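Local coordinates for beta-ketoacyl-[acyl-carrier-protein] synthase FabY (Pseudomonas aeruginosa, PDB 4CW4) that condenses acetyl-CoA with malonyl-ACP, releasing carbon dioxide and CoA, to make the acetoacetyl-ACP primer that starts fatty acid synthesis, at residues Ala21-Phe26 against Ala199-Arg204. Residues are numbered along the deposited sequence; the frame is centred on the assembly and turned at random. Where two conformers were deposited one is given.
Sequences AGRSSF and ATDAIR
Ser25 and Asp201 carry the hydrogen bonds of this contact, in which the loop following strand 22-23 meets helix 190-204 near its C-terminal end. The serine hydroxyl donates to the syn lone pair of the carboxylate, with Ser25 OG 2.6 Å from Asp201 OD1. The serine methylene sits against the carboxylate, Ser25 CB being 3.3 Å from each of Asp201 OD1 and OD2; the bond from Ser25 N to Asp201 OD2 is weak, 3.4 Å long and bent to 142°. Asp201 reaches the loop because its CG stands anti to the backbone N (chi1 -173°), projecting the carboxylate from the helix.

Arg23 approaches the acid with its aliphatic portion: its CD is 3.5 Å from Asp201 OD1, and the two side chains cross at about a right angle. A bend at chi3 (57°) turns the guanidinium toward the loop that follows its own strand, where Arg23 NH1 donates to Ser25 OG over 2.9 Å, the oxygen lying almost in the guanidinium plane. No direct salt bridge with the aspartate results, since Arg23 NH1 and Asp201 OD1 remain 4.4 Å apart.

The looser side lies at Phe26 and Arg204, both partly exposed; Phe26 CZ stays 5.0 Å from Arg204 O, its nearest approach to the helical segment. The contact thus joins a ketosynthase helix to the turn after strand 22-23, away from the annotated active-site residues. From helix 565-590, Tyr585 OH bonds Asp201 OD1 and Asp586 forms a salt bridge with Arg23, while Gly17 N bonds Asp201 OD2.

Ser25 OG links the two charged side chains, accepting from Arg23 NH1 and donating to Asp201 OD1. With both carboxylate oxygens hydrogen-bonded and a guanidinium nearby, the buried Asp201 is probably stabilised as an anion.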
loop_
_atom_site.group_PDB
_atom_site.type_symbol
_atom_site.label_atom_id
_atom_site.label_comp_id
_atom_site.label_asym_id
_atom_site.label_seq_id
_atom_site.Cartn_x
_atom_site.Cartn_y
_atom_site.Cartn_z
ATOM N N ALA A 21 -4.877 -18.821 16.278
ATOM C CA ALA A 21 -4.454 -20.176 16.658
ATOM C C ALA A 21 -3.247 -20.170 17.606
ATOM O O ALA A 21 -2.881 -21.204 18.143
ATOM C CB ALA A 21 -4.144 -21.012 15.412
ATOM N N GLY A 22 -2.647 -19.006 17.808
ATOM C CA GLY A 22 -1.487 -18.846 18.676
ATOM C C GLY A 22 -0.211 -18.426 17.960
ATOM O O GLY A 22 -0.238 -17.738 16.938
ATOM N N ARG A 23 0.910 -18.835 18.540
ATOM C CA ARG A 23 2.236 -18.576 18.006
ATOM C C ARG A 23 2.493 -19.470 16.802
ATOM O O ARG A 23 2.322 -20.690 16.859
ATOM C CB ARG A 23 3.306 -18.824 19.065
ATOM C CG ARG A 23 4.730 -18.688 18.525
ATOM C CD ARG A 23 5.774 -18.591 19.616
ATOM N NE ARG A 23 5.826 -19.687 20.591
ATOM C CZ ARG A 23 6.668 -20.718 20.565
ATOM N NH1 ARG A 23 7.516 -20.890 19.555
ATOM N NH2 ARG A 23 6.655 -21.597 21.566
ATOM N N SER A 24 2.924 -18.863 15.706
ATOM C CA SER A 24 3.134 -19.617 14.478
ATOM C C SER A 24 4.415 -20.426 14.459
ATOM O O SER A 24 4.450 -21.496 13.865
ATOM C CB SER A 24 3.162 -18.660 13.295
ATOM O OG SER A 24 1.900 -18.061 13.193
ATOM N N SER A 25 5.475 -19.909 15.070
ATOM C CA SER A 25 6.768 -20.572 14.948
ATOM C C SER A 25 6.708 -21.980 15.531
ATOM O O SER A 25 5.918 -22.270 16.446
ATOM C CB SER A 25 7.879 -19.760 15.606
ATOM O OG SER A 25 7.652 -19.616 16.994
ATOM N N PHE A 26 7.530 -22.852 14.963
ATOM C CA PHE A 26 7.611 -24.249 15.379
ATOM C C PHE A 26 6.285 -24.983 15.246
ATOM O O PHE A 26 6.084 -26.029 15.857
ATOM C CB PHE A 26 8.227 -24.359 16.779
ATOM C CG PHE A 26 9.577 -23.687 16.861
ATOM C CD1 PHE A 26 9.664 -22.315 17.100
ATOM C CD2 PHE A 26 10.744 -24.385 16.617
ATOM C CE1 PHE A 26 10.890 -21.667 17.110
ATOM C CE2 PHE A 26 11.989 -23.747 16.649
ATOM C CZ PHE A 26 12.058 -22.383 16.877
ATOM N N ALA A 199 7.663 -10.246 14.045
ATOM C CA ALA A 199 8.946 -10.244 13.363
ATOM C C ALA A 199 10.012 -10.888 14.233
ATOM O O ALA A 199 10.856 -11.633 13.736
ATOM C CB ALA A 199 9.351 -8.839 12.948
ATOM N N THR A 200 9.988 -10.597 15.528
ATOM C CA THR A 200 10.973 -11.186 16.420
ATOM C C THR A 200 10.817 -12.700 16.416
ATOM O O THR A 200 11.812 -13.421 16.329
ATOM C CB THR A 200 10.867 -10.666 17.864
ATOM O OG1 THR A 200 11.200 -9.275 17.910
ATOM C CG2 THR A 200 11.815 -11.439 18.779
ATOM N N ASP A 201 9.579 -13.181 16.522
ATOM C CA ASP A 201 9.334 -14.638 16.514
ATOM C C ASP A 201 9.942 -15.262 15.247
ATOM O O ASP A 201 10.667 -16.270 15.326
ATOM C CB ASP A 201 7.833 -14.910 16.593
ATOM C CG ASP A 201 7.496 -16.366 16.755
ATOM O OD1 ASP A 201 8.172 -17.081 17.535
ATOM O OD2 ASP A 201 6.550 -16.817 16.086
ATOM N N ALA A 202 9.690 -14.658 14.083
ATOM C CA ALA A 202 10.229 -15.198 12.829
ATOM C C ALA A 202 11.770 -15.230 12.804
ATOM O O ALA A 202 12.381 -16.219 12.386
ATOM C CB ALA A 202 9.690 -14.422 11.636
ATOM N N ILE A 203 12.407 -14.146 13.225
ATOM C CA ILE A 203 13.861 -14.043 13.169
ATOM C C ILE A 203 14.498 -15.034 14.124
ATOM O O ILE A 203 15.474 -15.681 13.802
ATOM C CB ILE A 203 14.293 -12.594 13.522
ATOM C CG1 ILE A 203 13.862 -11.648 12.402
ATOM C CG2 ILE A 203 15.792 -12.498 13.799
ATOM C CD1 ILE A 203 14.540 -11.907 11.056
ATOM N N ARG A 204 13.946 -15.150 15.324
ATOM C CA ARG A 204 14.517 -16.049 16.314
ATOM C C ARG A 204 14.283 -17.521 15.964
ATOM O O ARG A 204 15.031 -18.388 16.403
ATOM C CB ARG A 204 13.967 -15.746 17.711
ATOM C CG ARG A 204 14.383 -14.383 18.261
ATOM C CD ARG A 204 14.044 -14.219 19.708
ATOM N NE ARG A 204 14.329 -12.861 20.169
ATOM C CZ ARG A 204 15.532 -12.426 20.541
ATOM N NH1 ARG A 204 16.582 -13.247 20.527
ATOM N NH2 ARG A 204 15.678 -11.169 20.951
#